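Local coordinates for protein putative thiol-disulfide oxidoreductase (PDB 4GRF) that probably carries out thiol-disulfide exchange through its thioredoxin-like domain, the part of the longer protein present here, and may serve cytochrome c-type biogenesis, at residues T64-W77 with W88-L102. Sequence-based numbering, arbitrary orientation.
Sequences TIYGVSTDRREEDW and WNQVLLQKDDVKDVL. With SO4 (sulfate ion), chain E.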
ATOM      1  N   THR A  64       1.815   1.319   9.651  1.00 17.96           N
ATOM      2  CA  THR A  64       0.635   1.773   8.934  1.00 18.21           C
ATOM      3  C   THR A  64       0.510   1.088   7.555  1.00 14.84           C
ATOM      4  O   THR A  64       1.371   0.316   7.138  1.00 17.18           O
ATOM      5  CB  THR A  64       0.582   3.309   8.808  1.00 23.86           C
ATOM      6  OG1 THR A  64      -0.724   3.711   8.376  1.00 22.05           O
ATOM      7  CG2 THR A  64       1.646   3.840   7.855  1.00 24.11           C
ATOM      8  N   ILE A  65      -0.610   1.351   6.892  1.00 16.18           N
ATOM      9  CA  ILE A  65      -0.804   0.902   5.520  1.00 15.36           C
ATOM     10  C   ILE A  65      -0.937   2.126   4.642  1.00 12.65           C
ATOM     11  O   ILE A  65      -1.654   3.098   4.967  1.00 16.38           O
ATOM     12  CB  ILE A  65      -2.048  -0.007   5.371  1.00 16.81           C
ATOM     13  CG1 ILE A  65      -1.939  -1.230   6.318  1.00 16.46           C
ATOM     14  CG2 ILE A  65      -2.236  -0.419   3.912  1.00 20.97           C
ATOM     15  CD1 ILE A  65      -3.145  -2.161   6.310  1.00 20.62           C
ATOM     16  N   TYR A  66      -0.221   2.077   3.519  1.00 14.98           N
ATOM     17  CA  TYR A  66      -0.228   3.118   2.505  1.00 15.22           C
ATOM     18  C   TYR A  66      -0.768   2.496   1.213  1.00 16.07           C
ATOM     19  O   TYR A  66      -0.109   1.679   0.550  1.00 16.47           O
ATOM     20  CB  TYR A  66       1.195   3.646   2.321  1.00 16.15           C
ATOM     21  CG  TYR A  66       1.414   4.786   1.328  1.00 15.96           C
ATOM     22  CD1 TYR A  66       0.787   6.015   1.472  1.00 15.35           C
ATOM     23  CD2 TYR A  66       2.337   4.649   0.302  1.00 15.36           C
ATOM     24  CE1 TYR A  66       1.036   7.055   0.592  1.00 15.72           C
ATOM     25  CE2 TYR A  66       2.589   5.671  -0.584  1.00 17.04           C
ATOM     26  CZ  TYR A  66       1.950   6.877  -0.436  1.00 17.85           C
ATOM     27  OH  TYR A  66       2.217   7.892  -1.324  1.00 17.04           O
ATOM     28  N   GLY A  67      -2.015   2.828   0.887  1.00 15.67           N
ATOM     29  CA  GLY A  67      -2.626   2.301  -0.320  1.00 18.35           C
ATOM     30  C   GLY A  67      -2.407   3.237  -1.489  1.00 15.32           C
ATOM     31  O   GLY A  67      -2.584   4.463  -1.366  1.00 16.83           O
ATOM     32  N   VAL A  68      -1.998   2.651  -2.617  1.00 17.47           N
ATOM     33  CA  VAL A  68      -1.614   3.390  -3.805  1.00 14.15           C
ATOM     34  C   VAL A  68      -2.412   2.904  -4.988  1.00 16.22           C
ATOM     35  O   VAL A  68      -2.212   1.781  -5.447  1.00 16.98           O
ATOM     36  CB  VAL A  68      -0.109   3.232  -4.087  1.00 18.75           C
ATOM     37  CG1 VAL A  68       0.296   4.048  -5.305  1.00 20.93           C
ATOM     38  CG2 VAL A  68       0.699   3.621  -2.867  1.00 16.71           C
ATOM     39  N   SER A  69      -3.362   3.726  -5.453  1.00 15.78           N
ATOM     40  CA  SER A  69      -4.212   3.330  -6.582  1.00 15.37           C
ATOM     41  C   SER A  69      -3.780   3.930  -7.894  1.00 19.88           C
ATOM     42  O   SER A  69      -3.347   5.086  -7.962  1.00 19.06           O
ATOM     43  CB  SER A  69      -5.677   3.699  -6.336  1.00 18.51           C
ATOM     44  OG  SER A  69      -6.477   3.444  -7.483  1.00 19.30           O
ATOM     45  N   THR A  70      -3.931   3.116  -8.932  1.00 17.78           N
ATOM     46  CA  THR A  70      -3.694   3.508 -10.302  1.00 19.86           C
ATOM     47  C   THR A  70      -5.008   3.774 -11.054  1.00 22.98           C
ATOM     48  O   THR A  70      -5.022   3.877 -12.268  1.00 21.80           O
ATOM     49  CB  THR A  70      -2.936   2.407 -11.056  1.00 20.71           C
ATOM     50  OG1 THR A  70      -3.713   1.212 -11.082  1.00 21.90           O
ATOM     51  CG2 THR A  70      -1.593   2.117 -10.412  1.00 21.02           C
ATOM     52  N   ASP A  71      -6.099   3.909 -10.335  1.00 21.55           N
ATOM     53  CA  ASP A  71      -7.401   4.131 -10.971  1.00 21.91           C
ATOM     54  C   ASP A  71      -7.393   5.334 -11.923  1.00 21.55           C
ATOM     55  O   ASP A  71      -6.933   6.421 -11.567  1.00 23.39           O
ATOM     56  CB  ASP A  71      -8.469   4.351  -9.902  1.00 20.83           C
ATOM     57  CG  ASP A  71      -9.110   3.058  -9.459  1.00 25.24           C
ATOM     58  OD1 ASP A  71      -9.803   2.447 -10.291  1.00 26.09           O
ATOM     59  OD2 ASP A  71      -8.927   2.681  -8.290  1.00 21.45           O
ATOM     60  N   ARG A  72      -7.924   5.131 -13.136  1.00 22.58           N
ATOM     61  CA  ARG A  72      -8.037   6.210 -14.106  1.00 27.63           C
ATOM     62  C   ARG A  72      -9.127   7.190 -13.681  1.00 28.02           C
ATOM     63  O   ARG A  72      -9.040   8.387 -13.956  1.00 31.43           O
ATOM     64  CB  ARG A  72      -8.348   5.655 -15.505  1.00 35.68           C
ATOM     65  CG  ARG A  72      -7.252   4.766 -16.088  1.00 49.51           C
ATOM     66  CD  ARG A  72      -7.100   4.957 -17.596  1.00 76.66           C
ATOM     67  NE  ARG A  72      -8.244   5.640 -18.202  1.00 85.07           N
ATOM     68  CZ  ARG A  72      -8.204   6.877 -18.693  1.00101.79           C
ATOM     69  NH1 ARG A  72      -7.074   7.574 -18.663  1.00 83.19           N
ATOM     70  NH2 ARG A  72      -9.293   7.422 -19.222  1.00 82.06           N
ATOM     71  N   ARG A  73     -10.117   6.694 -12.970  1.00 23.78           N
ATOM     72  CA  ARG A  73     -11.169   7.558 -12.503  1.00 24.20           C
ATOM     73  C   ARG A  73     -11.255   7.671 -10.997  1.00 22.61           C
ATOM     74  O   ARG A  73     -11.426   6.709 -10.305  1.00 22.54           O
ATOM     75  CB  ARG A  73     -12.500   7.095 -13.049  1.00 36.04           C
ATOM     76  CG  ARG A  73     -12.513   7.019 -14.549  1.00 47.19           C
ATOM     77  CD  ARG A  73     -13.921   7.028 -15.080  1.00 78.32           C
ATOM     78  NE  ARG A  73     -14.628   5.803 -14.759  1.00103.73           N
ATOM     79  CZ  ARG A  73     -15.856   5.764 -14.261  1.00 99.35           C
ATOM     80  NH1 ARG A  73     -16.522   6.892 -14.041  1.00100.70           N
ATOM     81  NH2 ARG A  73     -16.427   4.598 -13.995  1.00106.63           N
ATOM     82  N   GLU A  74     -11.194   8.895 -10.531  1.00 25.41           N
ATOM     83  CA  GLU A  74     -11.272   9.190  -9.125  1.00 26.49           C
ATOM     84  C   GLU A  74     -12.556   8.643  -8.506  1.00 24.90           C
ATOM     85  O   GLU A  74     -12.550   8.128  -7.384  1.00 24.44           O
ATOM     86  CB  GLU A  74     -11.174  10.701  -8.929  1.00 31.59           C
ATOM     87  CG  GLU A  74     -11.085  11.162  -7.497  1.00 45.25           C
ATOM     88  CD  GLU A  74     -10.863  12.660  -7.416  1.00 56.04           C
ATOM     89  OE1 GLU A  74     -11.664  13.346  -6.748  1.00 78.50           O
ATOM     90  OE2 GLU A  74      -9.896  13.145  -8.043  1.00 51.25           O
ATOM     91  N   GLU A  75     -13.662   8.702  -9.245  1.00 23.65           N
ATOM     92  CA  GLU A  75     -14.938   8.218  -8.733  0.50 23.65           C
ATOM     93  C   GLU A  75     -14.886   6.726  -8.412  1.00 24.97           C
ATOM     94  O   GLU A  75     -15.423   6.292  -7.406  1.00 25.80           O
ATOM     95  CB  GLU A  75     -16.063   8.500  -9.739  0.50 30.26           C
ATOM     96  CG  GLU A  75     -15.726   8.153 -11.181  0.50 35.32           C
ATOM     97  CD  GLU A  75     -16.744   8.701 -12.168  0.50 49.94           C
ATOM     98  OE1 GLU A  75     -16.421   9.683 -12.876  0.50 46.72           O
ATOM     99  OE2 GLU A  75     -17.867   8.155 -12.233  0.50 43.58           O
ATOM    100  N   ASP A  76     -14.238   5.949  -9.286  1.00 25.24           N
ATOM    101  CA  ASP A  76     -14.124   4.498  -9.100  1.00 22.34           C
ATOM    102  C   ASP A  76     -13.315   4.170  -7.843  1.00 21.71           C
ATOM    103  O   ASP A  76     -13.665   3.260  -7.076  1.00 23.67           O
ATOM    104  CB  ASP A  76     -13.444   3.816 -10.297  1.00 22.68           C
ATOM    105  CG  ASP A  76     -14.265   3.857 -11.571  1.00 37.19           C
ATOM    106  OD1 ASP A  76     -15.494   4.049 -11.509  1.00 34.99           O
ATOM    107  OD2 ASP A  76     -13.651   3.668 -12.644  1.00 34.80           O
ATOM    108  N   TRP A  77     -12.228   4.912  -7.658  1.00 20.50           N
ATOM    109  CA  TRP A  77     -11.363   4.791  -6.486  1.00 21.46           C
ATOM    110  C   TRP A  77     -12.127   5.063  -5.187  1.00 19.74           C
ATOM    111  O   TRP A  77     -12.097   4.260  -4.248  1.00 21.21           O
ATOM    112  CB  TRP A  77     -10.206   5.765  -6.661  1.00 21.94           C
ATOM    113  CG  TRP A  77      -9.276   5.914  -5.530  1.00 20.98           C
ATOM    114  CD1 TRP A  77      -8.493   4.932  -4.975  1.00 22.95           C
ATOM    115  CD2 TRP A  77      -8.968   7.127  -4.813  1.00 18.62           C
ATOM    116  NE1 TRP A  77      -7.737   5.457  -3.961  1.00 20.53           N
ATOM    117  CE2 TRP A  77      -7.999   6.800  -3.843  1.00 20.46           C
ATOM    118  CE3 TRP A  77      -9.407   8.454  -4.905  1.00 21.45           C
ATOM    119  CZ2 TRP A  77      -7.478   7.744  -2.957  1.00 19.01           C
ATOM    120  CZ3 TRP A  77      -8.874   9.400  -4.023  1.00 25.36           C
ATOM    121  CH2 TRP A  77      -7.927   9.032  -3.058  1.00 23.85           C
ATOM    122  N   TRP A  88      -7.391   3.316   5.698  1.00 22.17           N
ATOM    123  CA  TRP A  88      -6.040   3.622   6.110  1.00 19.06           C
ATOM    124  C   TRP A  88      -5.546   4.776   5.226  1.00 22.63           C
ATOM    125  O   TRP A  88      -6.363   5.509   4.682  1.00 23.63           O
ATOM    126  CB  TRP A  88      -5.143   2.360   6.034  1.00 21.10           C
ATOM    127  CG  TRP A  88      -5.335   1.533   4.776  1.00 20.25           C
ATOM    128  CD1 TRP A  88      -4.804   1.781   3.533  1.00 22.02           C
ATOM    129  CD2 TRP A  88      -6.121   0.333   4.645  1.00 20.01           C
ATOM    130  NE1 TRP A  88      -5.210   0.792   2.644  1.00 20.99           N
ATOM    131  CE2 TRP A  88      -6.009  -0.102   3.314  1.00 20.26           C
ATOM    132  CE3 TRP A  88      -6.880  -0.427   5.542  1.00 23.83           C
ATOM    133  CZ2 TRP A  88      -6.644  -1.257   2.851  1.00 22.59           C
ATOM    134  CZ3 TRP A  88      -7.537  -1.562   5.067  1.00 24.25           C
ATOM    135  CH2 TRP A  88      -7.391  -1.972   3.745  1.00 20.46           C
ATOM    136  N   ASN A  89      -4.241   4.971   5.087  1.00 21.56           N
ATOM    137  CA  ASN A  89      -3.760   6.072   4.254  1.00 16.93           C
ATOM    138  C   ASN A  89      -3.919   5.662   2.797  1.00 22.53           C
ATOM    139  O   ASN A  89      -3.208   4.784   2.330  1.00 28.89           O
ATOM    140  CB  ASN A  89      -2.289   6.348   4.555  1.00 18.08           C
ATOM    141  CG  ASN A  89      -2.081   6.856   5.963  1.00 24.23           C
ATOM    142  OD1 ASN A  89      -2.417   8.004   6.267  1.00 25.03           O
ATOM    143  ND2 ASN A  89      -1.536   6.019   6.825  1.00 24.11           N
ATOM    144  N   GLN A  90      -4.856   6.279   2.101  1.00 23.13           N
ATOM    145  CA  GLN A  90      -5.131   5.951   0.707  1.00 17.87           C
ATOM    146  C   GLN A  90      -4.787   7.115  -0.207  1.00 19.00           C
ATOM    147  O   GLN A  90      -5.332   8.225  -0.037  1.00 20.60           O
ATOM    148  CB  GLN A  90      -6.627   5.646   0.542  1.00 18.97           C
ATOM    149  CG  GLN A  90      -7.126   4.407   1.269  1.00 20.78           C
ATOM    150  CD  GLN A  90      -6.835   3.124   0.511  1.00 17.68           C
ATOM    151  OE1 GLN A  90      -5.907   3.051  -0.297  1.00 18.11           O
ATOM    152  NE2 GLN A  90      -7.619   2.085   0.793  1.00 21.71           N
ATOM    153  N   VAL A  91      -3.931   6.874  -1.199  1.00 17.43           N
ATOM    154  CA  VAL A  91      -3.651   7.891  -2.199  1.00 16.63           C
ATOM    155  C   VAL A  91      -3.962   7.403  -3.602  1.00 17.49           C
ATOM    156  O   VAL A  91      -3.924   6.209  -3.888  1.00 16.91           O
ATOM    157  CB  VAL A  91      -2.199   8.407  -2.174  1.00 18.40           C
ATOM    158  CG1 VAL A  91      -1.885   9.026  -0.825  1.00 23.11           C
ATOM    159  CG2 VAL A  91      -1.204   7.307  -2.558  1.00 16.92           C
ATOM    160  N   LEU A  92      -4.271   8.367  -4.464  1.00 18.10           N
ATOM    161  CA  LEU A  92      -4.455   8.133  -5.886  1.00 18.04           C
ATOM    162  C   LEU A  92      -3.328   8.796  -6.653  1.00 18.15           C
ATOM    163  O   LEU A  92      -3.077  10.004  -6.488  1.00 19.41           O
ATOM    164  CB  LEU A  92      -5.794   8.729  -6.321  1.00 20.49           C
ATOM    165  CG  LEU A  92      -6.177   8.555  -7.784  1.00 18.94           C
ATOM    166  CD1 LEU A  92      -6.315   7.084  -8.136  1.00 18.48           C
ATOM    167  CD2 LEU A  92      -7.473   9.298  -8.074  1.00 22.31           C
ATOM    168  N   LEU A  93      -2.667   8.018  -7.495  1.00 21.47           N
ATOM    169  CA  LEU A  93      -1.578   8.531  -8.335  1.00 20.29           C
ATOM    170  C   LEU A  93      -2.154   9.472  -9.393  1.00 21.07           C
ATOM    171  O   LEU A  93      -3.228   9.225  -9.963  1.00 23.44           O
ATOM    172  CB  LEU A  93      -0.817   7.407  -9.003  1.00 20.70           C
ATOM    173  CG  LEU A  93      -0.049   6.476  -8.062  1.00 21.45           C
ATOM    174  CD1 LEU A  93       0.628   5.357  -8.843  1.00 19.75           C
ATOM    175  CD2 LEU A  93       0.950   7.260  -7.230  1.00 22.65           C
ATOM    176  N   GLN A  94      -1.457  10.561  -9.632  1.00 22.07           N
ATOM    177  CA  GLN A  94      -1.836  11.406 -10.763  1.00 25.30           C
ATOM    178  C   GLN A  94      -1.448  10.666 -12.036  1.00 26.60           C
ATOM    179  O   GLN A  94      -0.469   9.912 -12.063  1.00 27.58           O
ATOM    180  CB  GLN A  94      -1.183  12.769 -10.637  1.00 30.89           C
ATOM    181  CG  GLN A  94      -1.416  13.361  -9.258  1.00 49.31           C
ATOM    182  CD  GLN A  94      -1.421  14.874  -9.246  1.00 59.40           C
ATOM    183  OE1 GLN A  94      -0.787  15.495  -8.399  1.00 46.76           O
ATOM    184  NE2 GLN A  94      -2.143  15.473 -10.183  1.00 60.55           N
ATOM    185  N   LYS A  95      -2.252  10.858 -13.082  1.00 30.90           N
ATOM    186  CA  LYS A  95      -2.078  10.178 -14.363  1.00 28.07           C
ATOM    187  C   LYS A  95      -0.623  10.153 -14.819  1.00 26.44           C
ATOM    188  O   LYS A  95      -0.118   9.114 -15.229  1.00 33.54           O
ATOM    189  CB  LYS A  95      -2.939  10.891 -15.418  1.00 34.67           C
ATOM    190  CG  LYS A  95      -2.842  10.355 -16.836  1.00 56.29           C
ATOM    191  CD  LYS A  95      -3.763  11.160 -17.749  1.00 72.40           C
ATOM    192  CE  LYS A  95      -3.225  11.262 -19.166  1.00 65.76           C
ATOM    193  NZ  LYS A  95      -3.199   9.939 -19.845  1.00 67.96           N
ATOM    194  N   ASP A  96       0.038  11.303 -14.732  1.00 32.13           N
ATOM    195  CA  ASP A  96       1.401  11.453 -15.240  1.00 42.26           C
ATOM    196  C   ASP A  96       2.439  10.753 -14.388  1.00 38.53           C
ATOM    197  O   ASP A  96       3.616  10.768 -14.728  1.00 35.84           O
ATOM    198  CB  ASP A  96       1.774  12.932 -15.331  1.00 56.55           C
ATOM    199  CG  ASP A  96       1.204  13.602 -16.568  1.00 89.23           C
ATOM    200  OD1 ASP A  96       0.593  12.901 -17.407  1.00 76.34           O
ATOM    201  OD2 ASP A  96       1.374  14.833 -16.701  1.00127.07           O
ATOM    202  N   ASP A  97       2.016  10.155 -13.278  1.00 32.09           N
ATOM    203  CA  ASP A  97       2.956   9.478 -12.370  1.00 27.00           C
ATOM    204  C   ASP A  97       2.793   7.968 -12.373  1.00 25.30           C
ATOM    205  O   ASP A  97       3.678   7.249 -11.919  1.00 26.58           O
ATOM    206  CB  ASP A  97       2.788   9.972 -10.946  1.00 28.52           C
ATOM    207  CG  ASP A  97       3.287  11.378 -10.755  1.00 49.52           C
ATOM    208  OD1 ASP A  97       4.208  11.816 -11.493  1.00 38.05           O
ATOM    209  OD2 ASP A  97       2.749  12.046  -9.855  1.00 41.45           O
ATOM    210  N   VAL A  98       1.665   7.485 -12.888  1.00 25.71           N
ATOM    211  CA  VAL A  98       1.372   6.062 -12.828  1.00 25.53           C
ATOM    212  C   VAL A  98       2.452   5.184 -13.459  1.00 27.61           C
ATOM    213  O   VAL A  98       2.929   4.241 -12.844  1.00 26.54           O
ATOM    214  CB  VAL A  98       0.038   5.747 -13.513  1.00 24.80           C
ATOM    215  CG1 VAL A  98      -0.144   4.241 -13.668  1.00 27.29           C
ATOM    216  CG2 VAL A  98      -1.110   6.356 -12.717  1.00 29.39           C
ATOM    217  N   LYS A  99       2.824   5.479 -14.700  1.00 25.25           N
ATOM    218  CA  LYS A  99       3.804   4.660 -15.385  1.00 31.95           C
ATOM    219  C   LYS A  99       5.153   4.683 -14.654  1.00 21.45           C
ATOM    220  O   LYS A  99       5.784   3.644 -14.494  1.00 26.48           O
ATOM    221  CB  LYS A  99       3.966   5.127 -16.834  1.00 39.26           C
ATOM    222  CG  LYS A  99       4.726   4.151 -17.717  1.00 73.91           C
ATOM    223  CD  LYS A  99       4.795   4.640 -19.154  1.00 80.73           C
ATOM    224  CE  LYS A  99       5.690   3.750 -19.998  1.00 92.84           C
ATOM    225  NZ  LYS A  99       5.949   4.340 -21.339  1.00 81.96           N
ATOM    226  N   ASP A 100       5.576   5.855 -14.200  1.00 23.99           N
ATOM    227  CA  ASP A 100       6.863   5.982 -13.505  1.00 27.97           C
ATOM    228  C   ASP A 100       6.911   5.146 -12.222  1.00 27.12           C
ATOM    229  O   ASP A 100       7.912   4.506 -11.924  1.00 25.07           O
ATOM    230  CB  ASP A 100       7.154   7.437 -13.158  1.00 31.65           C
ATOM    231  CG  ASP A 100       7.367   8.292 -14.386  1.00 55.05           C
ATOM    232  OD1 ASP A 100       7.950   7.782 -15.373  1.00 42.34           O
ATOM    233  OD2 ASP A 100       6.943   9.467 -14.365  1.00 50.22           O
ATOM    234  N   VAL A 101       5.826   5.173 -11.454  1.00 25.35           N
ATOM    235  CA  VAL A 101       5.767   4.414 -10.212  1.00 27.24           C
ATOM    236  C   VAL A 101       5.796   2.919 -10.490  1.00 19.95           C
ATOM    237  O   VAL A 101       6.573   2.181  -9.873  1.00 23.66           O
ATOM    238  CB  VAL A 101       4.524   4.811  -9.371  1.00 22.78           C
ATOM    239  CG1 VAL A 101       4.350   3.866  -8.196  1.00 23.04           C
ATOM    240  CG2 VAL A 101       4.688   6.238  -8.875  1.00 27.34           C
ATOM    241  N   LEU A 102       4.930   2.442 -11.388  1.00 23.41           N
ATOM    242  CA  LEU A 102       4.913   1.033 -11.727  1.00 26.52           C
ATOM    243  C   LEU A 102       6.250   0.548 -12.254  1.00 23.02           C
ATOM    244  O   LEU A 102       6.690  -0.542 -11.908  1.00 22.23           O
ATOM    245  CB  LEU A 102       3.831   0.719 -12.741  1.00 25.16           C
ATOM    246  CG  LEU A 102       2.419   0.991 -12.217  1.00 31.21           C
ATOM    247  CD1 LEU A 102       1.403   0.663 -13.287  1.00 31.56           C
ATOM    248  CD2 LEU A 102       2.136   0.190 -10.950  1.00 34.51           C
TER
HETATM  249  S   SO4 E 504      -1.858   6.424  10.489  1.00 47.62           S
HETATM  250  O1  SO4 E 504      -1.316   6.718  11.835  1.00 70.93           O
HETATM  251  O2  SO4 E 504      -1.935   4.947  10.316  1.00 36.26           O
HETATM  252  O3  SO4 E 504      -3.214   7.009  10.351  1.00 61.39           O
HETATM  253  O4  SO4 E 504      -0.970   7.044   9.471  1.00 39.57           O
HETATM  254  O   HOH W   1      -4.298   6.882 -11.402  1.00 33.32           O
HETATM  255  O   HOH W   2      -5.420   4.260  -2.744  1.00 16.77           O
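L92 packs CB over the centre of the W77 six-membered ring, a CH-pi contact 3.6 Å from its centroid, while L92 CD2 touches W77 CE3; L92 CG stands anti to the L92 backbone N (chi1 -179°), and from there L92 CD1 reaches S69 and D71. The broad, flat tryptophan suits this place because the one polar atom of its side chain, NE1, donates to a water that also bridges Q90 OE1 and V91 O. A leucine in place of W77 would probably leave L92 CB without its aromatic cover and the water without its N-H donor. Farther along the strands, I65 CG2 lies over the W88 five-membered ring, 3.5 Å from the centroid, a second CH-pi contact. G67 fits beside Q90, whose NE2 is hydrogen-bonded to S86 O and whose OE1 approaches G67 CA at 3.4 Å, where a CB would clash. On the face of Y66 and V68, V91 CG2 packs against Y66 OH, itself hydrogen-bonded to V22 O, and V68 CG1 on L93. Behind these side chains, parallel strand bonds fix the register, V91 N to G67 O at 2.8 Å being nearly straight (177°). At the strand end, S69 OG accepts from D71 N in an ST turn and donates to D71 OD2. Strand 63-69, helix 74-84, which carries W77, and strand 89-92 form a beta-alpha-beta unit of the thioredoxin fold: strand 89-92 edges the sheet, strand 63-69 lies between it and strand 31-37, and helix 48-58 covers I65 and W88.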